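Local coordinates for cell wall surface anchor family protein (Streptococcus agalactiae serogroup V, PDB 3PF2) that probably forms the backbone of the type 1 pilus of group B Streptococcus as its major pilin, here as a C-terminal two-domain fragment carrying calcium, at residues 186-191 against 198-203; 193-198 against 277-282. All blocks are in the same frame, centred on the assembly; numbering follows the deposited sequence.

Contact 1: residues 186-191 against 198-203; sequences FVKKDS and GGAEFD
Lys188 reaches from strand 178-190 across the domain interior to Ala200 and Phe202, and it does so with its methylene chain. With CG anti to the backbone N (chi1 -175°), the side chain leaves the strand toward 198-203; bends at the second and fourth torsions then curve it past its two neighbours. Ala200 offers its one methyl to the chain: CG and CE of Lys188 each come within 3.9 Å of Ala200 CB, and Lys188 CD, between them, is 4.0 Å from the same methyl, so the carbon chain lies alongside it over several atoms.

Phe202 approaches obliquely and presents its far end. Its CZ meets Lys188 CD at 3.9 Å, and that carbon sits in the plane of the ring, at the edge, not over a face. Lys188 CE follows at 4.1 Å from Phe202 CZ. The interaction is thus purely apolar, made by the buried hydrocarbon part of a lysine. The Phe202 ring also meets that of Phe248, which in turn stacks on Phe186, extending the contact into an aromatic core.

The tip of Lys188 is not a free ammonium group: NZ is covalently joined to CG of Asn316, at the end of strand 312-316, as an isopeptide bond. The linked nitrogen also makes a weak hydrogen bond from Lys188 NZ to Lys189 O, 3.4 Å long and fairly straight at 161°. Glu272, on strand 266-274, touches both Lys188 and Phe202, a position consistent with the acidic residue that accompanies such links in related pilins. A lysine on the first strand tied to an asparagine on the last, with apolar and aromatic side chains round its methylenes, is the signature of the intramolecular isopeptide bond in CnaB-type, prealbumin-like pilin domains.

Contact 2: residues 193-198 against 277-282; sequences ETQTLG and EGYVIP
The Tyr279 ring carries one methyl of Leu197 over its face, in a CH-pi contact with Leu197 CD1 at 3.7 Å from the ring centroid and 15° off the normal. From CB, which points toward 193-198, the tyrosine extends under the leucine, the two side chains coming from opposite directions. The inner ring carbons stand farthest from the methyl, with Tyr279 CD2 to Leu197 CD1 at 4.1 Å; farther out the packing closes, and Tyr279 CZ lies 3.6 Å from Leu197 CD1. The second methyl covers the outer rim, Leu197 CD2 being 3.7 Å from Tyr279 CE2.

At the tip, Tyr279 OH meets Gln195, whose amide plane stands nearly perpendicular to the ring (87°). Their direct approach is mere contact, but a water in the ring plane, 3.0 Å from Tyr279 OH, also gives a weak bond to Gln195 OE1. A second water joins the two loops at Gly198 and Glu277, donating to Gly198 O at 2.7 Å and accepting from Glu277 N. Tyr279 and Leu197 also touch Asn316. The contact joins the loop after strand 178-190 to the loop after strand 266-274 at one end of the prealbumin-like, CnaB-type beta-sandwich.

Both contacts belong to the C-terminal prealbumin-like domain, with centres about 7 Å apart and Gly198 in common, and they sit away from the calcium sites. Contact 1 is interior, joining strands of two sheets; contact 2 lies in the end loops, where a buried pair grades into an exposed glutamine and waters. The turn that leads from strand 178-190 to 198 ties them: Lys188 O accepts a probable hydrogen bond from Leu197 N (2.9 Å), and Asp190 OD1 accepts hydrogen bonds from the backbone N of Thr194 and of Gln195. Asn316 unites their chemistry, covalently linked in the first contact and merely packed against in the second.

Contact 1: residues 186-191 against 198-203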
loop_
_atom_site.group_PDB
_atom_site.type_symbol
_atom_site.label_atom_id
_atom_site.label_comp_id
_atom_site.label_asym_id
_atom_site.label_seq_id
_atom_site.Cartn_x
_atom_site.Cartn_y
_atom_site.Cartn_z
ATOM N N PHE A 186 17.427 -13.384 -9.274
ATOM C CA PHE A 186 17.901 -13.972 -10.513
ATOM C C PHE A 186 19.374 -14.339 -10.408
ATOM O O PHE A 186 20.129 -13.729 -9.650
ATOM C CB PHE A 186 17.798 -12.955 -11.650
ATOM C CG PHE A 186 16.416 -12.435 -11.880
ATOM C CD1 PHE A 186 15.518 -13.169 -12.642
ATOM C CD2 PHE A 186 16.018 -11.224 -11.327
ATOM C CE1 PHE A 186 14.215 -12.696 -12.871
ATOM C CE2 PHE A 186 14.710 -10.729 -11.539
ATOM C CZ PHE A 186 13.812 -11.472 -12.316
ATOM N N VAL A 187 19.783 -15.296 -11.230
ATOM C CA VAL A 187 21.206 -15.574 -11.425
ATOM C C VAL A 187 21.472 -15.844 -12.906
ATOM O O VAL A 187 20.743 -16.621 -13.555
ATOM C CB VAL A 187 21.718 -16.710 -10.491
ATOM C CG1 VAL A 187 20.968 -18.023 -10.733
ATOM C CG2 VAL A 187 23.229 -16.874 -10.652
ATOM N N LYS A 188 22.483 -15.160 -13.447
ATOM C CA LYS A 188 22.833 -15.260 -14.862
ATOM C C LYS A 188 23.954 -16.279 -15.021
ATOM O O LYS A 188 24.968 -16.186 -14.346
ATOM C CB LYS A 188 23.280 -13.902 -15.406
ATOM C CG LYS A 188 23.550 -13.875 -16.927
ATOM C CD LYS A 188 22.258 -14.021 -17.732
ATOM C CE LYS A 188 22.494 -13.922 -19.240
ATOM N NZ LYS A 188 23.294 -15.075 -19.776
ATOM N N LYS A 189 23.749 -17.245 -15.905
ATOM C CA LYS A 189 24.712 -18.327 -16.103
ATOM C C LYS A 189 24.918 -18.607 -17.588
ATOM O O LYS A 189 24.211 -18.066 -18.440
ATOM C CB LYS A 189 24.244 -19.610 -15.383
ATOM C CG LYS A 189 24.149 -19.485 -13.857
ATOM C CD LYS A 189 23.817 -20.837 -13.227
ATOM C CE LYS A 189 23.619 -20.724 -11.731
ATOM N NZ LYS A 189 23.501 -22.097 -11.125
ATOM N N ASP A 190 25.906 -19.444 -17.898
ATOM C CA ASP A 190 26.097 -19.936 -19.259
ATOM C C ASP A 190 25.095 -21.052 -19.561
ATOM O O ASP A 190 24.306 -21.427 -18.695
ATOM C CB ASP A 190 27.544 -20.423 -19.457
ATOM C CG ASP A 190 27.916 -21.601 -18.541
ATOM O OD1 ASP A 190 27.169 -21.934 -17.596
ATOM O OD2 ASP A 190 28.983 -22.207 -18.787
ATOM N N SER A 191 25.145 -21.615 -20.765
ATOM C CA SER A 191 24.090 -22.522 -21.232
ATOM C C SER A 191 24.004 -23.844 -20.468
ATOM O O SER A 191 22.927 -24.442 -20.379
ATOM C CB SER A 191 24.211 -22.787 -22.738
ATOM O OG SER A 191 25.379 -23.527 -23.030
ATOM N N GLY A 198 28.720 -12.091 -15.146
ATOM C CA GLY A 198 28.415 -10.690 -14.857
ATOM C C GLY A 198 28.240 -9.863 -16.112
ATOM O O GLY A 198 28.702 -10.249 -17.194
ATOM N N GLY A 199 27.575 -8.716 -15.973
ATOM C CA GLY A 199 27.493 -7.744 -17.056
ATOM C C GLY A 199 26.348 -7.871 -18.038
ATOM O O GLY A 199 26.259 -7.090 -18.977
ATOM N N ALA A 200 25.473 -8.862 -17.859
ATOM C CA ALA A 200 24.264 -8.932 -18.679
ATOM C C ALA A 200 23.372 -7.789 -18.244
ATOM O O ALA A 200 23.304 -7.479 -17.052
ATOM C CB ALA A 200 23.552 -10.275 -18.507
ATOM N N GLU A 201 22.727 -7.129 -19.201
ATOM C CA GLU A 201 21.794 -6.055 -18.888
ATOM C C GLU A 201 20.393 -6.350 -19.419
ATOM O O GLU A 201 20.234 -6.957 -20.493
ATOM C CB GLU A 201 22.320 -4.700 -19.405
ATOM C CG GLU A 201 23.678 -4.337 -18.792
ATOM C CD GLU A 201 24.226 -2.987 -19.223
ATOM O OE1 GLU A 201 23.597 -2.301 -20.050
ATOM O OE2 GLU A 201 25.304 -2.626 -18.711
ATOM N N PHE A 202 19.384 -5.928 -18.643
ATOM C CA PHE A 202 17.983 -6.209 -18.959
ATOM C C PHE A 202 17.079 -5.008 -18.728
ATOM O O PHE A 202 17.141 -4.371 -17.667
ATOM C CB PHE A 202 17.443 -7.382 -18.097
ATOM C CG PHE A 202 18.323 -8.600 -18.095
ATOM C CD1 PHE A 202 18.048 -9.678 -18.939
ATOM C CD2 PHE A 202 19.412 -8.678 -17.233
ATOM C CE1 PHE A 202 18.863 -10.810 -18.937
ATOM C CE2 PHE A 202 20.243 -9.796 -17.235
ATOM C CZ PHE A 202 19.953 -10.867 -18.079
ATOM N N ASP A 203 16.217 -4.719 -19.704
ATOM C CA ASP A 203 15.071 -3.834 -19.473
ATOM C C ASP A 203 13.979 -4.578 -18.708
ATOM O O ASP A 203 13.598 -5.688 -19.084
ATOM C CB ASP A 203 14.453 -3.364 -20.788
ATOM C CG ASP A 203 15.363 -2.444 -21.585
ATOM O OD1 ASP A 203 16.346 -1.896 -21.032
ATOM O OD2 ASP A 203 15.060 -2.267 -22.787
#

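Contact 2: residues 193-198 against 277-282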
loop_
_atom_site.group_PDB
_atom_site.type_symbol
_atom_site.label_atom_id
_atom_site.label_comp_id
_atom_site.label_asym_id
_atom_site.label_seq_id
_atom_site.Cartn_x
_atom_site.Cartn_y
_atom_site.Cartn_z
ATOM N N GLU A 193 24.917 -24.082 -17.310
ATOM C CA GLU A 193 24.774 -23.690 -15.899
ATOM C C GLU A 193 25.983 -24.046 -15.030
ATOM O O GLU A 193 25.839 -24.341 -13.843
ATOM C CB GLU A 193 23.471 -24.251 -15.299
ATOM C CG GLU A 193 22.220 -23.684 -15.940
ATOM C CD GLU A 193 20.947 -24.379 -15.494
ATOM O OE1 GLU A 193 20.442 -24.071 -14.396
ATOM O OE2 GLU A 193 20.441 -25.228 -16.254
ATOM N N THR A 194 27.171 -24.013 -15.630
ATOM C CA THR A 194 28.410 -24.298 -14.899
ATOM C C THR A 194 29.064 -23.064 -14.300
ATOM O O THR A 194 29.801 -23.175 -13.319
ATOM C CB THR A 194 29.463 -25.018 -15.771
ATOM O OG1 THR A 194 29.872 -24.164 -16.850
ATOM C CG2 THR A 194 28.899 -26.307 -16.327
ATOM N N GLN A 195 28.833 -21.897 -14.893
ATOM C CA GLN A 195 29.406 -20.671 -14.351
ATOM C C GLN A 195 28.426 -19.516 -14.325
ATOM O O GLN A 195 27.495 -19.459 -15.128
ATOM C CB GLN A 195 30.662 -20.257 -15.118
ATOM C CG GLN A 195 30.426 -19.933 -16.569
ATOM C CD GLN A 195 31.715 -19.871 -17.356
ATOM O OE1 GLN A 195 32.645 -19.140 -16.995
ATOM N NE2 GLN A 195 31.782 -20.638 -18.439
ATOM N N THR A 196 28.661 -18.601 -13.397
ATOM C CA THR A 196 27.878 -17.382 -13.289
ATOM C C THR A 196 28.521 -16.319 -14.166
ATOM O O THR A 196 29.737 -16.359 -14.425
ATOM C CB THR A 196 27.794 -16.903 -11.837
ATOM O OG1 THR A 196 29.121 -16.748 -11.316
ATOM C CG2 THR A 196 27.025 -17.917 -10.983
ATOM N N LEU A 197 27.712 -15.383 -14.653
ATOM C CA LEU A 197 28.189 -14.391 -15.613
ATOM C C LEU A 197 27.760 -13.005 -15.197
ATOM O O LEU A 197 26.575 -12.762 -14.941
ATOM C CB LEU A 197 27.662 -14.708 -17.017
ATOM C CG LEU A 197 28.011 -16.062 -17.661
ATOM C CD1 LEU A 197 27.220 -16.250 -18.947
ATOM C CD2 LEU A 197 29.527 -16.168 -17.940
ATOM N N GLY A 198 28.720 -12.091 -15.146
ATOM C CA GLY A 198 28.415 -10.690 -14.857
ATOM C C GLY A 198 28.240 -9.863 -16.112
ATOM O O GLY A 198 28.702 -10.249 -17.194
ATOM N N GLU A 277 30.314 -10.617 -21.714
ATOM C CA GLU A 277 31.387 -10.722 -22.701
ATOM C C GLU A 277 31.505 -12.136 -23.261
ATOM O O GLU A 277 31.592 -13.106 -22.504
ATOM C CB GLU A 277 32.716 -10.322 -22.070
ATOM C CG GLU A 277 33.853 -10.257 -23.053
ATOM C CD GLU A 277 34.044 -8.863 -23.592
ATOM O OE1 GLU A 277 35.035 -8.212 -23.192
ATOM O OE2 GLU A 277 33.198 -8.417 -24.398
ATOM N N GLY A 278 31.502 -12.238 -24.584
ATOM C CA GLY A 278 31.666 -13.517 -25.266
ATOM C C GLY A 278 30.381 -14.284 -25.526
ATOM O O GLY A 278 30.428 -15.401 -26.040
ATOM N N TYR A 279 29.234 -13.695 -25.169
ATOM C CA TYR A 279 27.935 -14.351 -25.315
ATOM C C TYR A 279 27.020 -13.539 -26.211
ATOM O O TYR A 279 27.253 -12.352 -26.420
ATOM C CB TYR A 279 27.265 -14.559 -23.948
ATOM C CG TYR A 279 27.971 -15.590 -23.115
ATOM C CD1 TYR A 279 27.501 -16.907 -23.039
ATOM C CD2 TYR A 279 29.129 -15.257 -22.421
ATOM C CE1 TYR A 279 28.179 -17.858 -22.269
ATOM C CE2 TYR A 279 29.814 -16.196 -21.671
ATOM C CZ TYR A 279 29.336 -17.483 -21.597
ATOM O OH TYR A 279 30.030 -18.381 -20.840
ATOM N N VAL A 280 25.975 -14.181 -26.715
ATOM C CA VAL A 280 25.056 -13.521 -27.644
ATOM C C VAL A 280 23.825 -12.971 -26.942
ATOM O O VAL A 280 23.406 -13.481 -25.916
ATOM C CB VAL A 280 24.639 -14.440 -28.807
ATOM C CG1 VAL A 280 25.877 -14.877 -29.605
ATOM C CG2 VAL A 280 23.850 -15.642 -28.308
ATOM N N ILE A 281 23.263 -11.913 -27.508
ATOM C CA ILE A 281 21.991 -11.389 -27.056
ATOM C C ILE A 281 20.880 -12.303 -27.582
ATOM O O ILE A 281 20.803 -12.571 -28.787
ATOM C CB ILE A 281 21.804 -9.956 -27.566
ATOM C CG1 ILE A 281 22.927 -9.053 -27.035
ATOM C CG2 ILE A 281 20.432 -9.425 -27.185
ATOM C CD1 ILE A 281 23.021 -7.737 -27.751
ATOM N N PRO A 282 20.002 -12.798 -26.691
ATOM C CA PRO A 282 18.924 -13.666 -27.180
ATOM C C PRO A 282 17.879 -12.863 -27.971
ATOM O O PRO A 282 17.858 -11.631 -27.895
ATOM C CB PRO A 282 18.326 -14.233 -25.890
ATOM C CG PRO A 282 18.583 -13.175 -24.869
ATOM C CD PRO A 282 19.867 -12.493 -25.251
HETATM O O HOH W 1 32.556 -17.247 -19.684
HETATM O O HOH W 2 30.662 -9.685 -19.015
#